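Local coordinates for protein tripeptidase (Staphylococcus aureus subsp. aureus, PDB 3RZA) that probably hydrolyses short peptides, releasing residues from tripeptides, as a metal-dependent peptidase of the M20 family, at residues L385-I388 with K389-R393; L138-L141 with Q142-E146; N316-V319 with V320-Q324. All coordinates share one frame; numbering follows the deposited sequence. Where two conformers were deposited one is given.

Overall arrangement
All three contacts are local turns of helix; none closes a loop, and each is complete before the next begins, so none nests in or crosses another. From the N terminus, contact 2 comes first, in helix 128-147, whose first turn holds Asp129, a ligand of both zinc and calcium. Contact 3 forms the first turn of helix 318-329, and contact 1 lies toward the C-terminal end of helix 374-393. In space contact 1 is the middle member: Ile388 packs on Val140 and Ile144 of contact 2, whereas Ile387, Ile390 and Val391 meet Ile322 of contact 3. Contacts 2 and 3 stay about 13 Å apart at their nearest atoms. The C-terminal helix thus joins the other two.

Contact 1: L385-I388 with K389-R393; sequences LEII and KIVAR
Glu386 and Arg393, two helical turns apart, are linked through a water molecule. Water 1 donates to Glu386 OE2 at 2.8 Å and accepts from Arg393 NH2 at 3.2 Å, lying in the plane of the guanidinium at its edge. The direct approach, Glu386 OE2 to Arg393 NH1, is 4.0 Å, beyond a salt bridge, and the carboxylate and guanidinium planes are turned 66° apart. Asn329, on helix 318-329, gives OE2 a second hydrogen bond. Beneath these side chains runs the i to i+4 ladder of an alpha helix, with the amides of Lys389, Ile390, Val391 and Ala392 donating to the carbonyls of Leu385, Glu386, Ile387 and Ile388; the bond from Val391 N to Ile387 O is the straightest at 170°. With Glu386 CG turned opposite the backbone N (chi1 -168°), it lies 3.8 Å from Ile390 CD1; the bend at chi2 then turns the carboxylate toward the water and Arg393. Ile390 CG1 lies beside its own backbone N, and from there reaches Glu386 O at 3.3 Å. On the buried side Ile387 CG2 meets Val391 CG2 more loosely, at 4.3 Å. Phe181 and Tyr183 of strand 181-184 cover this side, while Leu385 and Ile388 face helix 128-147. The helix is therefore amphipathic: branched aliphatic groups fill the interior, and the charges of Glu386 and Arg393 meet through one ordered water rather than a salt bridge.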
# COMPACT_ATOMS: atom_id res chain seq x y z
N LEU A 385 0.98 -46.98 -11.34
CA LEU A 385 1.15 -48.29 -11.97
C LEU A 385 -0.15 -49.13 -11.92
O LEU A 385 -0.50 -49.79 -12.90
CB LEU A 385 2.32 -49.06 -11.34
CG LEU A 385 2.54 -50.49 -11.88
CD1 LEU A 385 2.76 -50.45 -13.41
CD2 LEU A 385 3.69 -51.15 -11.17
N GLU A 386 -0.82 -49.12 -10.77
CA GLU A 386 -2.03 -49.90 -10.57
C GLU A 386 -3.17 -49.39 -11.47
O GLU A 386 -3.89 -50.19 -12.05
CB GLU A 386 -2.45 -49.85 -9.11
CG GLU A 386 -3.52 -50.81 -8.71
CD GLU A 386 -3.13 -52.28 -8.84
OE1 GLU A 386 -1.92 -52.61 -8.78
OE2 GLU A 386 -4.04 -53.10 -8.98
N ILE A 387 -3.28 -48.06 -11.60
CA ILE A 387 -4.27 -47.43 -12.50
C ILE A 387 -4.08 -47.84 -13.96
O ILE A 387 -5.05 -48.16 -14.64
CB ILE A 387 -4.23 -45.86 -12.39
CG1 ILE A 387 -4.82 -45.41 -11.06
CG2 ILE A 387 -4.96 -45.19 -13.58
CD1 ILE A 387 -4.62 -43.94 -10.73
N ILE A 388 -2.83 -47.85 -14.43
CA ILE A 388 -2.50 -48.34 -15.78
C ILE A 388 -2.90 -49.83 -15.97
O ILE A 388 -3.44 -50.19 -17.03
CB ILE A 388 -1.00 -48.15 -16.12
CG1 ILE A 388 -0.70 -46.67 -16.38
CG2 ILE A 388 -0.58 -48.96 -17.35
CD1 ILE A 388 0.80 -46.34 -16.39
N LYS A 389 -2.65 -50.66 -14.93
CA LYS A 389 -3.03 -52.09 -14.96
C LYS A 389 -4.55 -52.29 -14.98
O LYS A 389 -5.04 -53.17 -15.69
CB LYS A 389 -2.43 -52.87 -13.77
CG LYS A 389 -0.91 -53.15 -13.85
CD LYS A 389 -0.40 -53.86 -12.58
CE LYS A 389 0.87 -54.64 -12.86
NZ LYS A 389 1.45 -55.28 -11.63
N ILE A 390 -5.27 -51.49 -14.18
CA ILE A 390 -6.74 -51.60 -14.09
C ILE A 390 -7.40 -51.18 -15.42
O ILE A 390 -8.30 -51.86 -15.90
CB ILE A 390 -7.31 -50.76 -12.90
CG1 ILE A 390 -6.92 -51.40 -11.55
CG2 ILE A 390 -8.85 -50.68 -12.99
CD1 ILE A 390 -6.94 -50.41 -10.35
N VAL A 391 -6.93 -50.07 -15.99
CA VAL A 391 -7.34 -49.62 -17.33
C VAL A 391 -7.07 -50.71 -18.40
O VAL A 391 -7.92 -50.94 -19.27
CB VAL A 391 -6.65 -48.26 -17.73
CG1 VAL A 391 -6.93 -47.89 -19.19
CG2 VAL A 391 -7.11 -47.11 -16.80
N ALA A 392 -5.92 -51.39 -18.28
CA ALA A 392 -5.53 -52.45 -19.23
C ALA A 392 -6.44 -53.70 -19.19
O ALA A 392 -6.53 -54.40 -20.18
CB ALA A 392 -4.05 -52.85 -19.02
N ARG A 393 -7.12 -53.95 -18.05
CA ARG A 393 -8.10 -55.07 -17.94
C ARG A 393 -9.49 -54.78 -18.52
O ARG A 393 -10.21 -55.73 -18.80
CB ARG A 393 -8.29 -55.49 -16.47
CG ARG A 393 -7.04 -56.09 -15.82
CD ARG A 393 -7.05 -55.93 -14.30
NE ARG A 393 -5.72 -56.16 -13.72
CZ ARG A 393 -5.35 -55.85 -12.46
NH1 ARG A 393 -6.20 -55.29 -11.58
NH2 ARG A 393 -4.09 -56.12 -12.06
O HOH W 1 -2.45 -55.41 -9.37

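Contact 2: L138-L141 with Q142-E146; sequences LEVL and QVIKE
Val140 and Ile144 form the tightly packed side of this amphipathic alpha-helical turn, part of helix 128-147 in what is probably the catalytic domain of an M20-type peptidase. Val140 CG1 touches Ile144 CD1 at 3.7 Å, the two side chains crossing at a slant. Ile144 CG1, set beside its own backbone N (chi1 -72°), also rests on Val140 O at 3.4 Å. This pair packs against Ile388 of helix 374-393, and on another flank Leu138 and Leu141 meet Phe54 of helix 46-56. Four i to i+4 backbone bonds hold the turn, among them Ile144 N to Val140 O at 2.9 Å and Lys145 N to Leu141 O at the same length, both nearly straight. Looser ground lies toward solvent. Gln142 is partly exposed, and its CB lies over the carbonyls of Leu138 and Glu139 while the chain beyond CG runs out extended. Lys145 likewise leads away from the turn, its NZ bonded to Ala56 O. Glu146, also exposed, forms a salt bridge with Arg25 of helix 23-34. Back on the buried side, the same arginine pairs with the carboxylate of Glu139, which in addition accepts from the backbone N of Asn22; these partners would favour its charged form. A bend at chi2 (60°) turns that carboxylate forward along the helix, toward Val143, placing Glu139 OE2 just 3.3 Å from the methyl carbon Val143 CG2.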
# COMPACT_ATOMS: atom_id res chain seq x y z
N LEU A 138 8.01 -41.26 -14.28
CA LEU A 138 9.24 -41.80 -14.89
C LEU A 138 9.55 -43.21 -14.38
O LEU A 138 9.86 -44.10 -15.17
CB LEU A 138 10.43 -40.86 -14.66
CG LEU A 138 10.32 -39.50 -15.37
CD1 LEU A 138 11.25 -38.45 -14.77
CD2 LEU A 138 10.59 -39.64 -16.83
N GLU A 139 9.43 -43.41 -13.07
CA GLU A 139 9.60 -44.72 -12.46
C GLU A 139 8.61 -45.75 -13.01
O GLU A 139 9.00 -46.85 -13.36
CB GLU A 139 9.46 -44.63 -10.93
CG GLU A 139 9.49 -45.98 -10.17
CD GLU A 139 10.79 -46.76 -10.38
OE1 GLU A 139 11.86 -46.13 -10.61
OE2 GLU A 139 10.75 -48.00 -10.29
N VAL A 140 7.33 -45.39 -13.06
CA VAL A 140 6.30 -46.30 -13.60
C VAL A 140 6.61 -46.73 -15.04
O VAL A 140 6.52 -47.92 -15.37
CB VAL A 140 4.85 -45.68 -13.50
CG1 VAL A 140 3.84 -46.44 -14.39
CG2 VAL A 140 4.39 -45.68 -12.07
N LEU A 141 7.04 -45.77 -15.88
CA LEU A 141 7.42 -46.08 -17.27
C LEU A 141 8.58 -47.06 -17.31
O LEU A 141 8.54 -48.01 -18.08
CB LEU A 141 7.78 -44.80 -18.07
CG LEU A 141 6.59 -44.01 -18.59
CD1 LEU A 141 7.03 -42.64 -19.06
CD2 LEU A 141 5.84 -44.77 -19.73
N GLN A 142 9.56 -46.84 -16.43
CA GLN A 142 10.73 -47.73 -16.35
C GLN A 142 10.36 -49.14 -15.87
O GLN A 142 10.91 -50.10 -16.35
CB GLN A 142 11.84 -47.12 -15.47
CG GLN A 142 13.20 -47.77 -15.69
CD GLN A 142 14.38 -46.82 -15.43
OE1 GLN A 142 14.19 -45.62 -15.22
NE2 GLN A 142 15.58 -47.37 -15.43
N VAL A 143 9.41 -49.26 -14.92
CA VAL A 143 8.88 -50.59 -14.49
C VAL A 143 8.11 -51.30 -15.61
O VAL A 143 8.24 -52.50 -15.80
CB VAL A 143 7.97 -50.47 -13.22
CG1 VAL A 143 7.26 -51.81 -12.90
CG2 VAL A 143 8.76 -50.01 -12.02
N ILE A 144 7.27 -50.55 -16.33
CA ILE A 144 6.54 -51.09 -17.49
C ILE A 144 7.49 -51.63 -18.58
O ILE A 144 7.32 -52.78 -19.05
CB ILE A 144 5.56 -50.05 -18.08
CG1 ILE A 144 4.37 -49.85 -17.13
CG2 ILE A 144 5.07 -50.48 -19.48
CD1 ILE A 144 3.52 -48.60 -17.41
N LYS A 145 8.50 -50.83 -18.92
CA LYS A 145 9.54 -51.23 -19.87
C LYS A 145 10.27 -52.50 -19.43
O LYS A 145 10.29 -53.49 -20.15
CB LYS A 145 10.56 -50.09 -20.05
CG LYS A 145 11.61 -50.34 -21.14
CD LYS A 145 12.38 -49.06 -21.48
CE LYS A 145 13.46 -49.33 -22.55
NZ LYS A 145 14.57 -48.35 -22.48
N GLU A 146 10.82 -52.49 -18.22
CA GLU A 146 11.73 -53.56 -17.79
C GLU A 146 11.01 -54.87 -17.42
O GLU A 146 11.63 -55.94 -17.48
CB GLU A 146 12.63 -53.06 -16.64
CG GLU A 146 12.01 -53.11 -15.23
CD GLU A 146 12.75 -52.25 -14.21
OE1 GLU A 146 13.86 -51.75 -14.51
OE2 GLU A 146 12.22 -52.07 -13.09

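Contact 3: N316-V319 with V320-Q324; sequences NEAV and VKIAQ
Glu317 O, at the N-cap position of helix 318-329, is gripped by two backbone amides. Lys321 N donates to it at 3.1 Å in an almost straight bond of 172°, and Val320 N adds a weak one at the same distance, bent to 129°. The next rung, Ile322 N to Ala318 O, is shorter at 2.9 Å, whereas Ala323 N reaches Val319 O only weakly at 3.4 Å; that carbonyl also accepts from the hydroxyl of Tyr183. Lys321 CG, beside its own backbone N, lies 3.6 Å from Glu317 O, and bends at chi2 and again at chi4 then carry NZ round to Gln324 OE1, to which it bonds at 2.8 Å in the plane of that amide. NZ is held a second time by Asp315 O, so the ammonium ties the residue preceding the segment to the next turn of the helix. On the apolar side, Ile322 CG1, set beside its backbone N, lies against Ala318 O at 3.2 Å. Val319 CG1 sits between its own backbone N and carbonyl carbon (chi1 65°), which brings it to 4.2 Å from Val320 CG2. Both valines pack on Val356 of strand 355-359, and Val319 and Ile322 reach Phe181 of strand 181-184. Ile322 also meets Ile387, Ile390 and Val391, so this first turn lies against both the central sheet and helix 374-393.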
# COMPACT_ATOMS: atom_id res chain seq x y z
N ASN A 316 -19.89 -42.06 -10.33
CA ASN A 316 -20.01 -43.36 -11.01
C ASN A 316 -19.20 -43.48 -12.31
O ASN A 316 -19.22 -44.55 -12.94
CB ASN A 316 -21.48 -43.68 -11.29
CG ASN A 316 -22.34 -43.54 -10.06
OD1 ASN A 316 -23.26 -42.72 -10.04
ND2 ASN A 316 -22.01 -44.28 -9.01
N GLU A 317 -18.52 -42.40 -12.73
CA GLU A 317 -17.72 -42.41 -13.94
C GLU A 317 -16.52 -43.31 -13.79
O GLU A 317 -15.97 -43.42 -12.69
CB GLU A 317 -17.20 -41.01 -14.29
CG GLU A 317 -18.25 -40.11 -14.92
CD GLU A 317 -18.53 -40.44 -16.39
OE1 GLU A 317 -17.59 -40.44 -17.23
OE2 GLU A 317 -19.71 -40.68 -16.70
N ALA A 318 -16.15 -43.98 -14.90
CA ALA A 318 -14.99 -44.88 -14.97
C ALA A 318 -13.73 -44.29 -14.37
O ALA A 318 -13.02 -44.96 -13.61
CB ALA A 318 -14.71 -45.29 -16.43
N VAL A 319 -13.45 -43.02 -14.71
CA VAL A 319 -12.25 -42.33 -14.21
C VAL A 319 -12.17 -42.25 -12.67
O VAL A 319 -11.08 -42.38 -12.10
CB VAL A 319 -12.08 -40.92 -14.86
CG1 VAL A 319 -13.22 -39.96 -14.46
CG2 VAL A 319 -10.73 -40.34 -14.51
N VAL A 320 -13.32 -42.06 -12.01
CA VAL A 320 -13.37 -41.99 -10.54
C VAL A 320 -13.24 -43.38 -9.93
O VAL A 320 -12.47 -43.58 -9.00
CB VAL A 320 -14.69 -41.34 -10.05
CG1 VAL A 320 -14.72 -41.27 -8.53
CG2 VAL A 320 -14.91 -39.94 -10.66
N LYS A 321 -13.99 -44.33 -10.47
CA LYS A 321 -13.99 -45.71 -9.98
C LYS A 321 -12.63 -46.41 -10.10
O LYS A 321 -12.21 -47.11 -9.19
CB LYS A 321 -15.08 -46.54 -10.68
CG LYS A 321 -16.53 -46.08 -10.36
CD LYS A 321 -17.00 -46.63 -9.00
CE LYS A 321 -18.02 -45.73 -8.26
NZ LYS A 321 -17.39 -44.69 -7.35
N ILE A 322 -11.93 -46.18 -11.20
CA ILE A 322 -10.56 -46.71 -11.39
C ILE A 322 -9.55 -46.09 -10.37
O ILE A 322 -8.73 -46.82 -9.78
CB ILE A 322 -10.09 -46.55 -12.85
CG1 ILE A 322 -10.93 -47.44 -13.78
CG2 ILE A 322 -8.62 -46.90 -12.98
CD1 ILE A 322 -10.89 -47.03 -15.28
N ALA A 323 -9.67 -44.79 -10.08
CA ALA A 323 -8.81 -44.15 -9.05
C ALA A 323 -9.07 -44.71 -7.65
O ALA A 323 -8.12 -44.98 -6.87
CB ALA A 323 -9.02 -42.62 -9.04
N GLN A 324 -10.35 -44.89 -7.32
CA GLN A 324 -10.73 -45.47 -6.05
C GLN A 324 -10.31 -46.95 -5.94
O GLN A 324 -9.81 -47.37 -4.90
CB GLN A 324 -12.24 -45.32 -5.79
CG GLN A 324 -12.70 -43.90 -5.53
CD GLN A 324 -14.18 -43.88 -5.26
OE1 GLN A 324 -14.97 -44.12 -6.17
NE2 GLN A 324 -14.56 -43.70 -4.00